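Side-chain contacts in putative oxidoreductase molybdopterin-binding subunit (PDB 4ZOH), which binds pterin cytosine dinucleotide and is probably the catalytic subunit of a molybdenum-containing oxidoreductase of the aldehyde oxidase and xanthine dehydrogenase type: residues A449-A454 with L460-I465; G176-F181 with D471-E476; Y190-L195 with E202-I207; D503-I508 with N539-N544. One frame throughout, in Å; residues are numbered along the deposited sequence.

Interaction 1. Residues A449-A454 with L460-I465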
loop_
_atom_site.group_PDB
_atom_site.type_symbol
_atom_site.label_atom_id
_atom_site.label_comp_id
_atom_site.label_asym_id
_atom_site.label_seq_id
_atom_site.Cartn_x
_atom_site.Cartn_y
_atom_site.Cartn_z
ATOM N N ALA A 449 -21.441 8.932 -15.345
ATOM C CA ALA A 449 -22.548 8.465 -16.171
ATOM C C ALA A 449 -23.195 7.229 -15.575
ATOM O O ALA A 449 -24.468 7.085 -15.564
ATOM C CB ALA A 449 -22.100 8.298 -17.624
ATOM N N PHE A 450 -22.372 6.389 -14.925
ATOM C CA PHE A 450 -22.937 5.162 -14.360
ATOM C C PHE A 450 -23.803 5.493 -13.157
ATOM O O PHE A 450 -24.851 4.862 -12.895
ATOM C CB PHE A 450 -21.842 4.107 -14.051
ATOM C CG PHE A 450 -21.171 3.567 -15.280
ATOM C CD1 PHE A 450 -21.834 3.558 -16.536
ATOM C CD2 PHE A 450 -19.901 3.043 -15.216
ATOM C CE1 PHE A 450 -21.207 3.052 -17.692
ATOM C CE2 PHE A 450 -19.284 2.501 -16.361
ATOM C CZ PHE A 450 -19.929 2.513 -17.586
ATOM N N ALA A 451 -23.326 6.455 -12.384
ATOM C CA ALA A 451 -24.026 6.876 -11.185
ATOM C C ALA A 451 -25.399 7.542 -11.610
ATOM O O ALA A 451 -26.413 7.224 -11.029
ATOM C CB ALA A 451 -23.157 7.837 -10.385
ATOM N N GLN A 452 -25.398 8.377 -12.639
ATOM C CA GLN A 452 -26.656 8.959 -13.242
ATOM C C GLN A 452 -27.669 7.868 -13.675
ATOM O O GLN A 452 -28.880 7.929 -13.317
ATOM C CB GLN A 452 -26.318 9.805 -14.492
ATOM C CG GLN A 452 -25.389 10.968 -14.239
ATOM C CD GLN A 452 -24.918 11.624 -15.540
ATOM O OE1 GLN A 452 -23.746 11.530 -15.887
ATOM N NE2 GLN A 452 -25.854 12.323 -16.264
ATOM N N ILE A 453 -27.179 6.860 -14.409
ATOM C CA ILE A 453 -27.999 5.686 -14.803
ATOM C C ILE A 453 -28.582 4.937 -13.594
ATOM O O ILE A 453 -29.803 4.742 -13.523
ATOM C CB ILE A 453 -27.260 4.738 -15.767
ATOM C CG1 ILE A 453 -27.028 5.436 -17.103
ATOM C CG2 ILE A 453 -28.018 3.433 -15.998
ATOM C CD1 ILE A 453 -25.931 4.748 -17.956
ATOM N N ALA A 454 -27.737 4.538 -12.637
ATOM C CA ALA A 454 -28.210 3.717 -11.548
ATOM C C ALA A 454 -29.157 4.529 -10.638
ATOM O O ALA A 454 -30.108 3.982 -10.124
ATOM C CB ALA A 454 -27.062 3.122 -10.718
ATOM N N LEU A 460 -33.023 7.271 -6.607
ATOM C CA LEU A 460 -32.322 7.709 -5.375
ATOM C C LEU A 460 -31.449 8.907 -5.650
ATOM O O LEU A 460 -31.171 9.195 -6.801
ATOM C CB LEU A 460 -31.478 6.568 -4.800
ATOM C CG LEU A 460 -32.248 5.298 -4.394
ATOM C CD1 LEU A 460 -31.227 4.270 -3.891
ATOM C CD2 LEU A 460 -33.273 5.563 -3.291
ATOM N N PRO A 461 -31.043 9.646 -4.612
ATOM C CA PRO A 461 -30.044 10.684 -4.979
ATOM C C PRO A 461 -28.721 10.042 -5.555
ATOM O O PRO A 461 -28.301 8.961 -5.114
ATOM C CB PRO A 461 -29.813 11.457 -3.660
ATOM C CG PRO A 461 -30.689 10.821 -2.610
ATOM C CD PRO A 461 -31.301 9.570 -3.163
ATOM N N ILE A 462 -28.123 10.698 -6.550
ATOM C CA ILE A 462 -26.878 10.270 -7.200
ATOM C C ILE A 462 -25.718 10.087 -6.185
ATOM O O ILE A 462 -24.900 9.182 -6.381
ATOM C CB ILE A 462 -26.457 11.212 -8.371
ATOM C CG1 ILE A 462 -25.351 10.536 -9.226
ATOM C CG2 ILE A 462 -26.086 12.598 -7.838
ATOM C CD1 ILE A 462 -25.095 11.206 -10.550
ATOM N N GLU A 463 -25.679 10.866 -5.097
ATOM C CA GLU A 463 -24.624 10.705 -4.081
ATOM C C GLU A 463 -24.783 9.385 -3.337
ATOM O O GLU A 463 -23.908 9.014 -2.584
ATOM C CB GLU A 463 -24.524 11.856 -3.037
ATOM C CG GLU A 463 -24.928 13.246 -3.475
ATOM C CD GLU A 463 -26.447 13.423 -3.499
ATOM O OE1 GLU A 463 -27.086 13.393 -2.410
ATOM O OE2 GLU A 463 -26.987 13.564 -4.605
ATOM N N LYS A 464 -25.904 8.690 -3.519
ATOM C CA LYS A 464 -26.087 7.385 -2.886
ATOM C C LYS A 464 -25.321 6.230 -3.598
ATOM O O LYS A 464 -25.274 5.111 -3.068
ATOM C CB LYS A 464 -27.565 7.020 -2.783
ATOM C CG LYS A 464 -28.360 7.816 -1.726
ATOM C CD LYS A 464 -27.659 7.951 -0.371
ATOM C CE LYS A 464 -28.657 8.222 0.740
ATOM N NZ LYS A 464 -27.883 8.140 2.002
ATOM N N ILE A 465 -24.810 6.509 -4.794
ATOM C CA ILE A 465 -24.295 5.482 -5.674
ATOM C C ILE A 465 -22.779 5.724 -5.807
ATOM O O ILE A 465 -22.340 6.542 -6.617
ATOM C CB ILE A 465 -24.902 5.519 -7.113
ATOM C CG1 ILE A 465 -26.487 5.623 -7.162
ATOM C CG2 ILE A 465 -24.317 4.389 -7.989
ATOM C CD1 ILE A 465 -27.231 4.511 -6.416
#

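Interaction 2. Residues G176-F181 with D471-E476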
loop_
_atom_site.group_PDB
_atom_site.type_symbol
_atom_site.label_atom_id
_atom_site.label_comp_id
_atom_site.label_asym_id
_atom_site.label_seq_id
_atom_site.Cartn_x
_atom_site.Cartn_y
_atom_site.Cartn_z
ATOM N N GLY A 176 3.995 -16.116 -3.093
ATOM C CA GLY A 176 4.265 -17.563 -2.972
ATOM C C GLY A 176 3.148 -18.373 -3.587
ATOM O O GLY A 176 3.367 -19.480 -4.069
ATOM N N ASN A 177 1.948 -17.812 -3.570
ATOM C CA ASN A 177 0.769 -18.437 -4.145
ATOM C C ASN A 177 0.136 -17.525 -5.229
ATOM O O ASN A 177 -0.328 -17.984 -6.291
ATOM C CB ASN A 177 -0.292 -18.685 -3.056
ATOM C CG ASN A 177 -1.653 -19.068 -3.647
ATOM O OD1 ASN A 177 -1.749 -19.977 -4.495
ATOM N ND2 ASN A 177 -2.712 -18.358 -3.232
ATOM N N LYS A 178 0.065 -16.242 -4.920
ATOM C CA LYS A 178 -0.701 -15.323 -5.736
ATOM C C LYS A 178 0.150 -14.118 -6.213
ATOM O O LYS A 178 0.871 -13.472 -5.416
ATOM C CB LYS A 178 -1.860 -14.924 -4.881
ATOM C CG LYS A 178 -2.721 -13.866 -5.438
ATOM C CD LYS A 178 -3.710 -13.640 -4.307
ATOM C CE LYS A 178 -4.610 -12.475 -4.574
ATOM N NZ LYS A 178 -5.607 -12.512 -3.457
ATOM N N LEU A 179 0.033 -13.815 -7.493
ATOM C CA LEU A 179 0.594 -12.589 -8.055
ATOM C C LEU A 179 -0.410 -11.454 -7.935
ATOM O O LEU A 179 -1.509 -11.554 -8.444
ATOM C CB LEU A 179 0.912 -12.737 -9.543
ATOM C CG LEU A 179 1.591 -11.567 -10.292
ATOM C CD1 LEU A 179 2.830 -11.057 -9.623
ATOM C CD2 LEU A 179 1.836 -11.970 -11.742
ATOM N N THR A 180 -0.020 -10.372 -7.272
ATOM C CA THR A 180 -0.837 -9.109 -7.395
ATOM C C THR A 180 -0.081 -8.160 -8.315
ATOM O O THR A 180 1.111 -7.990 -8.113
ATOM C CB THR A 180 -1.120 -8.489 -6.023
ATOM O OG1 THR A 180 -1.844 -9.449 -5.247
ATOM C CG2 THR A 180 -1.951 -7.247 -6.152
ATOM N N PHE A 181 -0.754 -7.630 -9.344
ATOM C CA PHE A 181 -0.124 -6.805 -10.417
ATOM C C PHE A 181 -0.889 -5.493 -10.603
ATOM O O PHE A 181 -2.085 -5.543 -11.000
ATOM C CB PHE A 181 -0.210 -7.563 -11.787
ATOM C CG PHE A 181 0.836 -7.100 -12.801
ATOM C CD1 PHE A 181 2.135 -7.577 -12.761
ATOM C CD2 PHE A 181 0.514 -6.203 -13.816
ATOM C CE1 PHE A 181 3.109 -7.138 -13.686
ATOM C CE2 PHE A 181 1.462 -5.789 -14.754
ATOM C CZ PHE A 181 2.762 -6.260 -14.699
ATOM N N ASP A 471 -10.417 -3.506 -10.094
ATOM C CA ASP A 471 -9.856 -4.556 -9.248
ATOM C C ASP A 471 -10.543 -5.863 -9.604
ATOM O O ASP A 471 -11.768 -5.961 -9.530
ATOM C CB ASP A 471 -10.031 -4.255 -7.757
ATOM C CG ASP A 471 -9.343 -5.269 -6.823
ATOM O OD1 ASP A 471 -8.882 -6.371 -7.209
ATOM O OD2 ASP A 471 -9.271 -4.958 -5.631
ATOM N N THR A 472 -9.754 -6.855 -10.018
ATOM C CA THR A 472 -10.316 -8.162 -10.454
ATOM C C THR A 472 -10.970 -8.851 -9.272
ATOM O O THR A 472 -11.738 -9.846 -9.452
ATOM C CB THR A 472 -9.236 -9.068 -11.106
ATOM O OG1 THR A 472 -8.224 -9.320 -10.138
ATOM C CG2 THR A 472 -8.589 -8.405 -12.312
ATOM N N GLU A 473 -10.755 -8.338 -8.053
ATOM C CA GLU A 473 -11.423 -8.985 -6.885
ATOM C C GLU A 473 -12.772 -8.405 -6.428
ATOM O O GLU A 473 -13.459 -8.986 -5.533
ATOM C CB GLU A 473 -10.505 -9.004 -5.697
ATOM C CG GLU A 473 -9.462 -10.120 -5.806
ATOM C CD GLU A 473 -8.868 -10.559 -4.475
ATOM O OE1 GLU A 473 -9.518 -10.342 -3.399
ATOM O OE2 GLU A 473 -7.748 -11.145 -4.532
ATOM N N ILE A 474 -13.162 -7.263 -6.994
ATOM C CA ILE A 474 -14.403 -6.622 -6.524
ATOM C C ILE A 474 -15.559 -6.855 -7.532
ATOM O O ILE A 474 -16.677 -6.366 -7.323
ATOM C CB ILE A 474 -14.218 -5.119 -6.239
ATOM C CG1 ILE A 474 -13.915 -4.396 -7.541
ATOM C CG2 ILE A 474 -13.144 -4.872 -5.178
ATOM C CD1 ILE A 474 -13.729 -2.900 -7.395
ATOM N N ILE A 475 -15.257 -7.502 -8.675
ATOM C CA ILE A 475 -16.290 -7.831 -9.670
ATOM C C ILE A 475 -15.918 -9.134 -10.393
ATOM O O ILE A 475 -14.704 -9.449 -10.573
ATOM C CB ILE A 475 -16.562 -6.651 -10.648
ATOM C CG1 ILE A 475 -17.890 -6.850 -11.457
ATOM C CG2 ILE A 475 -15.354 -6.303 -11.501
ATOM C CD1 ILE A 475 -18.306 -5.667 -12.319
ATOM N N GLU A 476 -16.942 -9.877 -10.799
ATOM C CA GLU A 476 -16.741 -11.164 -11.477
ATOM C C GLU A 476 -15.729 -11.058 -12.628
ATOM O O GLU A 476 -14.829 -11.866 -12.707
ATOM C CB GLU A 476 -18.060 -11.776 -11.962
ATOM C CG GLU A 476 -17.877 -13.146 -12.593
ATOM C CD GLU A 476 -19.171 -13.837 -13.080
ATOM O OE1 GLU A 476 -20.222 -13.166 -13.221
ATOM O OE2 GLU A 476 -19.148 -15.100 -13.213
#

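Interaction 3. Residues Y190-L195 with E202-I207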
loop_
_atom_site.group_PDB
_atom_site.type_symbol
_atom_site.label_atom_id
_atom_site.label_comp_id
_atom_site.label_asym_id
_atom_site.label_seq_id
_atom_site.Cartn_x
_atom_site.Cartn_y
_atom_site.Cartn_z
ATOM N N TYR A 190 -8.724 -7.711 -18.528
ATOM C CA TYR A 190 -8.033 -8.114 -19.752
ATOM C C TYR A 190 -6.524 -8.326 -19.548
ATOM O O TYR A 190 -5.965 -9.343 -19.969
ATOM C CB TYR A 190 -8.304 -7.132 -20.902
ATOM C CG TYR A 190 -7.650 -7.509 -22.195
ATOM C CD1 TYR A 190 -7.935 -8.740 -22.828
ATOM C CD2 TYR A 190 -6.774 -6.626 -22.806
ATOM C CE1 TYR A 190 -7.305 -9.077 -24.033
ATOM C CE2 TYR A 190 -6.145 -6.935 -24.003
ATOM C CZ TYR A 190 -6.432 -8.153 -24.614
ATOM O OH TYR A 190 -5.766 -8.402 -25.772
ATOM N N LEU A 191 -5.881 -7.408 -18.829
ATOM C CA LEU A 191 -4.505 -7.630 -18.409
ATOM C C LEU A 191 -4.398 -8.937 -17.555
ATOM O O LEU A 191 -3.487 -9.703 -17.718
ATOM C CB LEU A 191 -3.901 -6.400 -17.718
ATOM C CG LEU A 191 -2.503 -6.563 -17.127
ATOM C CD1 LEU A 191 -1.589 -6.809 -18.365
ATOM C CD2 LEU A 191 -2.076 -5.269 -16.459
ATOM N N ARG A 192 -5.336 -9.191 -16.669
ATOM C CA ARG A 192 -5.246 -10.423 -15.951
ATOM C C ARG A 192 -5.263 -11.674 -16.904
ATOM O O ARG A 192 -4.434 -12.580 -16.750
ATOM C CB ARG A 192 -6.380 -10.548 -14.970
ATOM C CG ARG A 192 -6.185 -11.761 -14.089
ATOM C CD ARG A 192 -7.362 -11.974 -13.170
ATOM N NE ARG A 192 -7.377 -13.398 -12.855
ATOM C CZ ARG A 192 -7.970 -14.331 -13.620
ATOM N NH1 ARG A 192 -8.653 -13.980 -14.730
ATOM N NH2 ARG A 192 -7.875 -15.636 -13.268
ATOM N N ARG A 193 -6.196 -11.687 -17.865
ATOM C CA ARG A 193 -6.252 -12.756 -18.838
ATOM C C ARG A 193 -4.930 -12.877 -19.591
ATOM O O ARG A 193 -4.467 -13.982 -19.809
ATOM C CB ARG A 193 -7.402 -12.589 -19.773
ATOM C CG ARG A 193 -8.704 -13.022 -19.182
ATOM C CD ARG A 193 -9.824 -12.969 -20.230
ATOM N NE ARG A 193 -10.137 -11.582 -20.682
ATOM C CZ ARG A 193 -10.940 -10.716 -20.027
ATOM N NH1 ARG A 193 -11.480 -11.010 -18.848
ATOM N NH2 ARG A 193 -11.196 -9.528 -20.552
ATOM N N ASN A 194 -4.313 -11.764 -19.957
ATOM C CA ASN A 194 -3.043 -11.803 -20.640
ATOM C C ASN A 194 -1.961 -12.410 -19.737
ATOM O O ASN A 194 -1.145 -13.208 -20.185
ATOM C CB ASN A 194 -2.629 -10.436 -21.154
ATOM C CG ASN A 194 -3.503 -9.962 -22.312
ATOM O OD1 ASN A 194 -4.082 -10.794 -23.011
ATOM N ND2 ASN A 194 -3.622 -8.602 -22.515
ATOM N N LEU A 195 -1.938 -12.026 -18.475
ATOM C CA LEU A 195 -0.929 -12.589 -17.601
ATOM C C LEU A 195 -1.199 -14.083 -17.273
ATOM O O LEU A 195 -0.281 -14.863 -17.262
ATOM C CB LEU A 195 -0.752 -11.744 -16.345
ATOM C CG LEU A 195 -0.311 -10.310 -16.527
ATOM C CD1 LEU A 195 -0.407 -9.587 -15.141
ATOM C CD2 LEU A 195 1.099 -10.225 -17.176
ATOM N N GLU A 202 -3.712 -19.254 -12.693
ATOM C CA GLU A 202 -4.933 -18.488 -12.611
ATOM C C GLU A 202 -4.913 -17.530 -11.399
ATOM O O GLU A 202 -5.758 -16.630 -11.309
ATOM C CB GLU A 202 -6.110 -19.428 -12.564
ATOM C CG GLU A 202 -6.200 -20.246 -11.261
ATOM C CD GLU A 202 -7.465 -21.069 -11.246
ATOM O OE1 GLU A 202 -8.141 -21.097 -12.298
ATOM O OE2 GLU A 202 -7.837 -21.636 -10.200
ATOM N N ASN A 203 -3.965 -17.712 -10.467
ATOM C CA ASN A 203 -4.036 -16.981 -9.201
ATOM C C ASN A 203 -3.389 -15.618 -9.261
ATOM O O ASN A 203 -2.294 -15.412 -8.712
ATOM C CB ASN A 203 -3.527 -17.822 -8.039
ATOM C CG ASN A 203 -4.658 -18.430 -7.295
ATOM O OD1 ASN A 203 -4.935 -19.603 -7.458
ATOM N ND2 ASN A 203 -5.383 -17.600 -6.512
ATOM N N ILE A 204 -4.014 -14.768 -10.077
ATOM C CA ILE A 204 -3.477 -13.460 -10.399
ATOM C C ILE A 204 -4.608 -12.457 -10.118
ATOM O O ILE A 204 -5.727 -12.649 -10.582
ATOM C CB ILE A 204 -3.036 -13.371 -11.845
ATOM C CG1 ILE A 204 -2.006 -14.521 -12.172
ATOM C CG2 ILE A 204 -2.487 -11.967 -12.158
ATOM C CD1 ILE A 204 -1.325 -14.321 -13.525
ATOM N N ARG A 205 -4.324 -11.487 -9.248
ATOM C CA ARG A 205 -5.199 -10.314 -9.074
ATOM C C ARG A 205 -4.548 -9.125 -9.823
ATOM O O ARG A 205 -3.352 -8.854 -9.628
ATOM C CB ARG A 205 -5.252 -9.964 -7.589
ATOM C CG ARG A 205 -6.086 -8.702 -7.300
ATOM C CD ARG A 205 -5.990 -8.357 -5.829
ATOM N NE ARG A 205 -7.083 -7.502 -5.378
ATOM C CZ ARG A 205 -7.344 -7.265 -4.083
ATOM N NH1 ARG A 205 -6.589 -7.813 -3.146
ATOM N NH2 ARG A 205 -8.371 -6.503 -3.718
ATOM N N VAL A 206 -5.326 -8.408 -10.629
ATOM C CA VAL A 206 -4.867 -7.220 -11.301
ATOM C C VAL A 206 -5.644 -5.985 -10.734
ATOM O O VAL A 206 -6.835 -6.037 -10.476
ATOM C CB VAL A 206 -4.922 -7.308 -12.851
ATOM C CG1 VAL A 206 -4.461 -6.001 -13.453
ATOM C CG2 VAL A 206 -3.861 -8.359 -13.343
ATOM N N ILE A 207 -4.924 -4.895 -10.547
ATOM C CA ILE A 207 -5.498 -3.635 -10.074
ATOM C C ILE A 207 -5.110 -2.570 -11.082
ATOM O O ILE A 207 -3.926 -2.323 -11.295
ATOM C CB ILE A 207 -5.008 -3.285 -8.653
ATOM C CG1 ILE A 207 -5.568 -4.327 -7.667
ATOM C CG2 ILE A 207 -5.445 -1.847 -8.262
ATOM C CD1 ILE A 207 -5.043 -4.229 -6.253
#

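Interaction 4. Residues D503-I508 with N539-N544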
loop_
_atom_site.group_PDB
_atom_site.type_symbol
_atom_site.label_atom_id
_atom_site.label_comp_id
_atom_site.label_asym_id
_atom_site.label_seq_id
_atom_site.Cartn_x
_atom_site.Cartn_y
_atom_site.Cartn_z
ATOM N N ASP A 503 -36.155 -4.724 -8.836
ATOM C CA ASP A 503 -37.053 -5.876 -8.836
ATOM C C ASP A 503 -36.976 -6.677 -7.562
ATOM O O ASP A 503 -38.018 -7.148 -7.056
ATOM C CB ASP A 503 -36.792 -6.825 -10.020
ATOM C CG ASP A 503 -37.057 -6.178 -11.348
ATOM O OD1 ASP A 503 -36.545 -6.698 -12.386
ATOM O OD2 ASP A 503 -37.747 -5.120 -11.345
ATOM N N LYS A 504 -35.759 -6.830 -7.033
ATOM C CA LYS A 504 -35.579 -7.581 -5.781
ATOM C C LYS A 504 -36.086 -6.796 -4.594
ATOM O O LYS A 504 -36.681 -7.377 -3.672
ATOM C CB LYS A 504 -34.132 -8.024 -5.596
ATOM C CG LYS A 504 -33.946 -9.308 -4.783
ATOM C CD LYS A 504 -32.728 -10.089 -5.297
ATOM C CE LYS A 504 -31.499 -9.175 -5.436
ATOM N NZ LYS A 504 -30.870 -9.179 -6.784
ATOM N N LEU A 505 -35.858 -5.481 -4.590
ATOM C CA LEU A 505 -36.307 -4.639 -3.475
ATOM C C LEU A 505 -37.860 -4.668 -3.436
ATOM O O LEU A 505 -38.458 -4.700 -2.336
ATOM C CB LEU A 505 -35.829 -3.183 -3.632
ATOM C CG LEU A 505 -34.359 -2.739 -3.453
ATOM C CD1 LEU A 505 -34.193 -1.269 -3.841
ATOM C CD2 LEU A 505 -33.940 -2.956 -2.016
ATOM N N ILE A 506 -38.472 -4.653 -4.631
ATOM C CA ILE A 506 -39.939 -4.773 -4.816
ATOM C C ILE A 506 -40.519 -6.049 -4.176
ATOM O O ILE A 506 -41.426 -5.974 -3.309
ATOM C CB ILE A 506 -40.390 -4.565 -6.287
ATOM C CG1 ILE A 506 -40.370 -3.061 -6.609
ATOM C CG2 ILE A 506 -41.818 -5.096 -6.492
ATOM C CD1 ILE A 506 -40.461 -2.708 -8.079
ATOM N N GLU A 507 -39.990 -7.198 -4.548
ATOM C CA GLU A 507 -40.545 -8.423 -3.989
ATOM C C GLU A 507 -40.331 -8.626 -2.477
ATOM O O GLU A 507 -41.242 -9.134 -1.789
ATOM C CB GLU A 507 -40.180 -9.633 -4.810
ATOM C CG GLU A 507 -38.711 -9.875 -5.016
ATOM C CD GLU A 507 -38.461 -11.337 -5.307
ATOM O OE1 GLU A 507 -37.446 -11.674 -5.955
ATOM O OE2 GLU A 507 -39.306 -12.151 -4.881
ATOM N N ILE A 508 -39.186 -8.181 -1.946
ATOM C CA ILE A 508 -38.993 -8.203 -0.483
ATOM C C ILE A 508 -40.023 -7.261 0.186
ATOM O O ILE A 508 -40.664 -7.626 1.195
ATOM C CB ILE A 508 -37.511 -7.936 -0.087
ATOM C CG1 ILE A 508 -36.650 -9.092 -0.612
ATOM C CG2 ILE A 508 -37.326 -7.850 1.425
ATOM C CD1 ILE A 508 -35.262 -8.701 -1.028
ATOM N N ASN A 539 -34.390 1.263 3.880
ATOM C CA ASN A 539 -33.601 0.673 4.924
ATOM C C ASN A 539 -34.265 -0.552 5.626
ATOM O O ASN A 539 -33.571 -1.545 5.909
ATOM C CB ASN A 539 -33.123 1.731 5.925
ATOM C CG ASN A 539 -32.054 2.656 5.326
ATOM O OD1 ASN A 539 -32.355 3.762 4.805
ATOM N ND2 ASN A 539 -30.794 2.221 5.402
ATOM N N GLU A 540 -35.591 -0.497 5.844
ATOM C CA GLU A 540 -36.319 -1.648 6.399
ATOM C C GLU A 540 -36.358 -2.808 5.425
ATOM O O GLU A 540 -36.218 -3.955 5.840
ATOM C CB GLU A 540 -37.767 -1.317 6.869
ATOM C CG GLU A 540 -37.911 -0.555 8.179
ATOM C CD GLU A 540 -39.112 0.424 8.127
ATOM O OE1 GLU A 540 -40.036 0.277 7.259
ATOM O OE2 GLU A 540 -39.123 1.368 8.952
ATOM N N ILE A 541 -36.524 -2.552 4.141
ATOM C CA ILE A 541 -36.474 -3.639 3.162
ATOM C C ILE A 541 -35.112 -4.395 3.224
ATOM O O ILE A 541 -35.052 -5.650 3.171
ATOM C CB ILE A 541 -36.782 -3.129 1.719
ATOM C CG1 ILE A 541 -38.291 -2.761 1.548
ATOM C CG2 ILE A 541 -36.396 -4.168 0.671
ATOM C CD1 ILE A 541 -38.588 -2.042 0.248
ATOM N N VAL A 542 -34.039 -3.597 3.323
ATOM C CA VAL A 542 -32.668 -4.076 3.258
ATOM C C VAL A 542 -32.425 -4.924 4.514
ATOM O O VAL A 542 -32.015 -6.065 4.413
ATOM C CB VAL A 542 -31.680 -2.917 3.164
ATOM C CG1 VAL A 542 -30.244 -3.421 3.410
ATOM C CG2 VAL A 542 -31.773 -2.216 1.808
ATOM N N LYS A 543 -32.703 -4.401 5.707
ATOM C CA LYS A 543 -32.501 -5.234 6.935
ATOM C C LYS A 543 -33.281 -6.553 6.979
ATOM O O LYS A 543 -32.766 -7.622 7.406
ATOM C CB LYS A 543 -32.725 -4.425 8.152
ATOM C CG LYS A 543 -31.833 -3.228 8.118
ATOM C CD LYS A 543 -31.887 -2.559 9.448
ATOM C CE LYS A 543 -30.964 -1.352 9.458
ATOM N NZ LYS A 543 -30.522 -1.291 10.854
ATOM N N ASN A 544 -34.509 -6.479 6.489
ATOM C CA ASN A 544 -35.338 -7.648 6.334
ATOM C C ASN A 544 -34.838 -8.590 5.259
ATOM O O ASN A 544 -34.997 -9.780 5.406
ATOM C CB ASN A 544 -36.842 -7.273 6.202
ATOM C CG ASN A 544 -37.422 -6.827 7.554
ATOM O OD1 ASN A 544 -37.649 -7.662 8.450
ATOM N ND2 ASN A 544 -37.566 -5.499 7.751
#

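Interaction 1. Residues A449-A454 with L460-I465
Ile462 and Ile465 press their branched side chains on Ala451, Gln452 and Ala454, so that helix 446-458 is packed against the chain turning back from its own C-terminal end. Among the aliphatic contacts, Ile462 CG1 lies 3.7 Å from Ala451 CB. With CG1 anti to the backbone N (chi1 -166°), the Ile462 chain runs on to the helix, and its CD1 stops 3.7 Å from Gln452 CG; the two side chains lie alongside, pointing the same way. Ile465 uses its short branch, CG2 being 4.1 Å from Ala454 CB and also facing Ala451 CA. A contact with the backbone adds to these, Ile462 CD1 sitting 3.5 Å from Gln452 N. Cutting Ile462 back to an alanine removes everything beyond CB, and would probably open a gap beside Ala451 CB and Gln452 CG. The Gln452 amide is directed to Asn599 and the Tyr2 carbonyl, while Ala449 touches the pterin cytosine dinucleotide. The turn is thus joined to the helix through apolar contacts in which small alanines leave room for the isoleucine branches.

Interaction 2. Residues G176-F181 with D471-E476
Lys178 reaches across to Glu473 with its chain drawn out. From CB, the first torsion (chi1 173°) swings CG to the far side from the backbone N, and CG and CD carry the chain straight on, the side chain also packing on Arg205. CE comes within 3.4 Å of Glu473 OE2, and NZ closes the salt bridge to the same oxygen at 2.8 Å; the two side chains come from opposite directions, and NZ meets OE2 nearly along its C-O axis. NZ has a second acidic partner, Glu466 of the second subunit, whereas Glu473 OE1 pairs with Arg468 of that subunit. An Asx turn helps to place the glutamate: Glu473 N donates to Asp471 OD1 (2.8 Å) from above the carboxylate plane. A methionine in place of Lys178 would probably leave Glu473 OE2 and Glu466 of the second subunit without this cationic mate. The bridge ties the start of strand 179-183, which lies between strands 170-174 and 204-207 under helices 188-199 and 223-235, to the loop after strand 465-468.

Interaction 3. Residues Y190-L195 with E202-I207
A beta-alpha-beta unit, formed by strand 179-183, helix 188-199 and strand 204-207, is closed here where Leu191, Arg192 and Leu195 of the helix pack on Ile204 and Val206 of its last strand. The short segments run at 145° to each other, their axes 8.0 Å apart at closest approach. Val206 is wedged between helix residues: CG1 meets Leu191 CD2 at 3.9 Å, CG2 meets Arg192 CB at 3.7 Å, and Leu195 CD1 approaches the same CG2 at 4.1 Å. Both leucines cross Val206 at about a right angle. Ile204 reaches with CD1 to Leu195 CB, 3.9 Å away.

Beside this apolar face Arg192 runs extended, its CG trans to the backbone N (chi1 -173°), and lays the edge of its guanidinium along the chain entering the strand. NE donates to Ile204 O over 2.9 Å, the oxygen lying in the guanidinium plane but the bond bent (132° at the hydrogen). NH2 donates more directly to Glu202 O at 3.1 Å, in that carbonyl's plane and on a lone pair; Glu202 O also accepts from Ile204 N. NH1 forms a salt bridge with Asp430 of the second subunit. One arginine therefore satisfies two backbone carbonyls of its own chain, which would fix the rotation of its guanidinium, while its charge is probably balanced in large part by Asp430 of the second subunit.

Interaction 4. Residues D503-I508 with N539-N544
Glu540 O, in the helical turn that carries Ile541 against Leu505 and Ile508, is gripped by two N-H groups of Asn544. The side-chain donor ND2 lies 2.8 Å from Glu540 O, above the carbonyl plane, while Asn544 N reaches that oxygen from the other face as the regular helix bond at 3.1 Å. Across the helices the contact is aliphatic. Ile541 CG2 lies 3.8 Å from Leu505 CD2 and 3.9 Å from Ile508 CG2; with CG1 of Ile541 beside the backbone N (chi1 -72°), CG2 stands anti to that N and turns to the partner helix. Leu505 crosses Ile541 at about a right angle. The backbones take part as well, with Ile508 CG2 at 3.6 Å from Ile541 O and Ile541 CG2 at 3.7 Å from Leu505 O. Around this patch Leu552 touches Ile508 and Val542, and Tyr522 touches Leu505. Since the two short segments cross at 84°, their meeting is confined to a few residues and rests on van der Waals contact of buried methyl groups with one another and with backbone carbonyls, without a polar bond between the segments.

Overall arrangement
Along the chain, interaction 3 closes first and is nested, like interaction 1, within the long loop that interaction 2 spans; interaction 4 follows. Interactions 2 and 3 are neighbours, with centres about 7 Å apart: they meet at the paired strands 179-183 and 204-207 and through the Asp471-Arg205 salt bridge. Interactions 1 and 4 lie about 19 Å apart between centres, in the same cofactor-binding domain, linked by helix 486-512, which packs on helix 446-458 and carries residues 503-508. The centres of interactions 3 and 4 are about 35 Å apart. The first pair lies at the subunit interface, which interaction 1 brushes through Lys464; interactions 1 and 4 lead away from a helix that touches the cofactor.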